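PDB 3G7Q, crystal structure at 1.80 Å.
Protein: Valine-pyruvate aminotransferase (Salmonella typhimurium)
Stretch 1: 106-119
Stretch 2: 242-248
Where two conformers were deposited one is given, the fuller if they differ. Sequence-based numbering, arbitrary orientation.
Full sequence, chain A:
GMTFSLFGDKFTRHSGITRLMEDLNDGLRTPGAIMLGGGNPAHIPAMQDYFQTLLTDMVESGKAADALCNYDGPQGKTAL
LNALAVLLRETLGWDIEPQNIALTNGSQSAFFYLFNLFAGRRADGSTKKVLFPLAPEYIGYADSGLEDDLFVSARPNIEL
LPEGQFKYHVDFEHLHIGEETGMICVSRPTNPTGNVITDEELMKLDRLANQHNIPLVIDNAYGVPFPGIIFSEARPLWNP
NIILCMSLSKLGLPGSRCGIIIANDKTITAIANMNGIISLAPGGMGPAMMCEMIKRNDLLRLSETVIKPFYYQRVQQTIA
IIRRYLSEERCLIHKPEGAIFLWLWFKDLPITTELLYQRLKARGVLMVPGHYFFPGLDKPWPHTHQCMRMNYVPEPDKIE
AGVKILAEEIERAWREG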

# COMPACT_ATOMS: atom_id res chain seq x y z
N GLY A 106 -1.33 6.09 -0.14
CA GLY A 106 -2.46 6.97 0.10
C GLY A 106 -2.42 7.63 1.46
O GLY A 106 -1.51 7.39 2.27
N SER A 107 -3.43 8.44 1.72
CA SER A 107 -3.58 9.18 2.97
C SER A 107 -3.57 8.29 4.19
O SER A 107 -2.88 8.56 5.18
N GLN A 108 -4.31 7.20 4.12
CA GLN A 108 -4.47 6.32 5.25
C GLN A 108 -3.18 5.59 5.64
O GLN A 108 -2.90 5.44 6.84
N SER A 109 -2.40 5.13 4.66
CA SER A 109 -1.11 4.51 4.96
C SER A 109 -0.13 5.58 5.49
O SER A 109 0.72 5.31 6.33
N ALA A 110 -0.23 6.79 4.96
CA ALA A 110 0.57 7.90 5.47
C ALA A 110 0.37 8.07 6.99
O ALA A 110 1.33 8.11 7.73
N PHE A 111 -0.88 8.12 7.44
CA PHE A 111 -1.13 8.30 8.89
C PHE A 111 -0.71 7.11 9.74
O PHE A 111 -0.23 7.29 10.87
N PHE A 112 -0.83 5.90 9.19
CA PHE A 112 -0.35 4.72 9.88
C PHE A 112 1.13 4.86 10.20
O PHE A 112 1.57 4.53 11.30
N TYR A 113 1.92 5.32 9.23
CA TYR A 113 3.35 5.54 9.50
C TYR A 113 3.56 6.64 10.55
O TYR A 113 4.33 6.46 11.49
N LEU A 114 2.88 7.75 10.40
CA LEU A 114 3.07 8.86 11.34
C LEU A 114 2.70 8.46 12.75
O LEU A 114 3.47 8.69 13.68
N PHE A 115 1.55 7.79 12.91
CA PHE A 115 1.11 7.35 14.24
C PHE A 115 2.15 6.43 14.86
O PHE A 115 2.50 6.58 16.04
N ASN A 116 2.68 5.51 14.07
CA ASN A 116 3.76 4.64 14.54
C ASN A 116 5.04 5.36 14.88
O ASN A 116 5.76 4.96 15.79
N LEU A 117 5.35 6.42 14.15
CA LEU A 117 6.60 7.15 14.35
C LEU A 117 6.55 8.07 15.58
O LEU A 117 7.54 8.20 16.29
N PHE A 118 5.41 8.69 15.84
CA PHE A 118 5.29 9.66 16.94
C PHE A 118 4.39 9.28 18.13
O PHE A 118 4.48 9.93 19.17
N ALA A 119 3.51 8.29 17.98
CA ALA A 119 2.60 7.89 19.05
C ALA A 119 2.91 6.45 19.48
O ALA A 119 3.74 5.78 18.87
N ILE A 242 6.25 21.11 10.43
CA ILE A 242 4.95 20.71 9.89
C ILE A 242 5.11 19.49 9.00
O ILE A 242 6.09 19.36 8.26
N ILE A 243 4.17 18.57 9.11
CA ILE A 243 4.11 17.38 8.26
C ILE A 243 2.83 17.56 7.46
O ILE A 243 1.75 17.57 8.03
N LEU A 244 2.95 17.66 6.14
CA LEU A 244 1.83 17.95 5.26
C LEU A 244 1.52 16.75 4.37
O LEU A 244 2.39 16.32 3.62
N CYS A 245 0.28 16.22 4.44
CA CYS A 245 -0.12 15.05 3.66
C CYS A 245 -0.99 15.50 2.51
O CYS A 245 -1.97 16.22 2.72
N MSE A 246 -0.63 15.07 1.30
CA MSE A 246 -1.38 15.38 0.09
C MSE A 246 -1.70 14.08 -0.62
O MSE A 246 -1.16 13.03 -0.28
N SER A 247 -2.56 14.15 -1.62
CA SER A 247 -2.97 12.94 -2.30
C SER A 247 -3.43 13.26 -3.69
O SER A 247 -3.84 14.36 -3.97
N LEU A 248 -3.35 12.28 -4.57
CA LEU A 248 -3.83 12.42 -5.94
C LEU A 248 -5.30 12.00 -6.09
O LEU A 248 -5.96 12.41 -7.02

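Helix 107-118 runs nearly antiparallel to strand 242-247, at 158° and 9.0 Å between axes, and no hydrogen bond crosses the gap; side-chain packing holds the contact. The strand's alternation sets the pattern: Ile-243, Cys-245 and Ser-247 point toward the helix, while Leu-244 and selenomethionine Met-246 point away.

Cys-245 is covered most. In the m rotamer, its SG lies 3.9 Å from CD1 of Leu-114 and 3.8 Å from CZ of Phe-111, with CB of Ala-110 more loosely placed at 4.5 Å from that SG. SG of Cys-245 is 4.3 Å from the centroid of the Phe-111 ring, at an oblique angle. The CA-to-CB bond of Phe-111 points sideways to the strand; in its m rotamer the end of the ring comes nearer.

Ile-243, m at chi1 and t at chi2, touches two helix residues one turn apart. Its CG2 meets CD1 of Leu-114 at 3.9 Å, and its CD1 reaches CE2 of Phe-118, also m, at 3.6 Å. Leu-114, again m then t, thus packs against both Ile-243 and Cys-245, and Ala-110, Leu-114 and Phe-118 form an i, i+4, i+8 stripe.

At the serine end, Ser-107, in the m rotamer, approaches through OG, 3.8 Å from CB of Ser-247, while Ser-247 OG, in the t rotamer, finds its hydrogen bond just outside these stretches.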

# COMPACT_ATOMS: atom_id res chain seq x y z
CB SER A 107 -4.89 9.97 2.96
OG SER A 107 -4.86 11.02 2.00
CB GLN A 108 -5.62 5.37 4.98
CG GLN A 108 -6.12 4.66 6.21
CD GLN A 108 -7.58 4.22 6.11
OE1 GLN A 108 -8.26 4.47 5.11
NE2 GLN A 108 -8.07 3.57 7.16
CB SER A 109 -0.52 3.85 3.72
OG SER A 109 -0.41 4.79 2.66
CB ALA A 110 0.20 9.18 4.74
CB PHE A 111 -2.56 8.77 9.14
CG PHE A 111 -2.76 10.18 8.72
CD1 PHE A 111 -2.39 11.22 9.57
CD2 PHE A 111 -3.21 10.50 7.45
CE1 PHE A 111 -2.52 12.53 9.17
CE2 PHE A 111 -3.34 11.80 7.05
CZ PHE A 111 -2.99 12.82 7.92
CB PHE A 112 -0.61 3.46 9.04
CG PHE A 112 -0.18 2.20 9.71
CD1 PHE A 112 -0.93 1.67 10.76
CD2 PHE A 112 0.98 1.55 9.32
CE1 PHE A 112 -0.52 0.51 11.40
CE2 PHE A 112 1.38 0.40 9.94
CZ PHE A 112 0.64 -0.12 10.98
CB TYR A 113 4.13 5.93 8.24
CG TYR A 113 4.18 4.86 7.17
CD1 TYR A 113 4.62 3.57 7.48
CD2 TYR A 113 3.85 5.13 5.85
CE1 TYR A 113 4.67 2.57 6.51
CE2 TYR A 113 3.91 4.14 4.87
CZ TYR A 113 4.31 2.86 5.22
OH TYR A 113 4.36 1.87 4.26
CB LEU A 114 2.29 10.11 10.88
CG LEU A 114 2.74 10.65 9.51
CD1 LEU A 114 1.81 11.78 9.06
CD2 LEU A 114 4.21 11.09 9.55
CB PHE A 115 -0.28 6.66 14.21
CG PHE A 115 -1.41 7.53 13.65
CD1 PHE A 115 -1.38 8.92 13.74
CD2 PHE A 115 -2.54 6.93 13.10
CE1 PHE A 115 -2.44 9.70 13.24
CE2 PHE A 115 -3.58 7.70 12.62
CZ PHE A 115 -3.53 9.09 12.69
CB ASN A 116 4.07 3.55 13.51
CG ASN A 116 3.12 2.39 13.60
OD1 ASN A 116 3.23 1.57 14.51
ND2 ASN A 116 2.19 2.30 12.65
CB LEU A 117 6.91 7.95 13.09
CG LEU A 117 8.28 8.58 12.90
CD1 LEU A 117 9.35 7.49 12.82
CD2 LEU A 117 8.30 9.43 11.63
CB PHE A 118 4.82 11.02 16.38
CG PHE A 118 5.77 11.63 15.39
CD1 PHE A 118 6.90 12.30 15.82
CD2 PHE A 118 5.52 11.56 14.03
CE1 PHE A 118 7.78 12.87 14.92
CE2 PHE A 118 6.38 12.12 13.13
CZ PHE A 118 7.52 12.78 13.57
CB ALA A 119 1.15 8.02 18.60
CB ILE A 242 4.27 21.85 9.15
CG1 ILE A 242 3.84 22.91 10.18
CG2 ILE A 242 3.03 21.34 8.38
CD1 ILE A 242 3.23 24.08 9.61
CB ILE A 243 4.09 16.08 9.06
CG1 ILE A 243 5.32 15.97 10.01
CG2 ILE A 243 4.07 14.86 8.10
CD1 ILE A 243 5.24 14.76 10.94
CB LEU A 244 2.20 19.18 4.43
CG LEU A 244 1.29 19.77 3.36
CD1 LEU A 244 -0.07 20.03 3.95
CD2 LEU A 244 1.94 21.07 2.84
CB CYS A 245 -0.87 14.05 4.51
SG CYS A 245 0.15 13.48 5.91
CB MSE A 246 -0.58 16.35 -0.80
CG MSE A 246 -0.26 17.69 -0.10
SE MSE A 246 0.67 18.86 -1.33
CE MSE A 246 -1.28 19.59 -2.23
CB SER A 247 -4.13 12.30 -1.52
OG SER A 247 -4.63 11.13 -2.18
CB LEU A 248 -2.97 11.52 -6.82
CG LEU A 248 -3.01 11.60 -8.32
CD1 LEU A 248 -2.81 13.01 -8.84
CD2 LEU A 248 -1.90 10.64 -8.84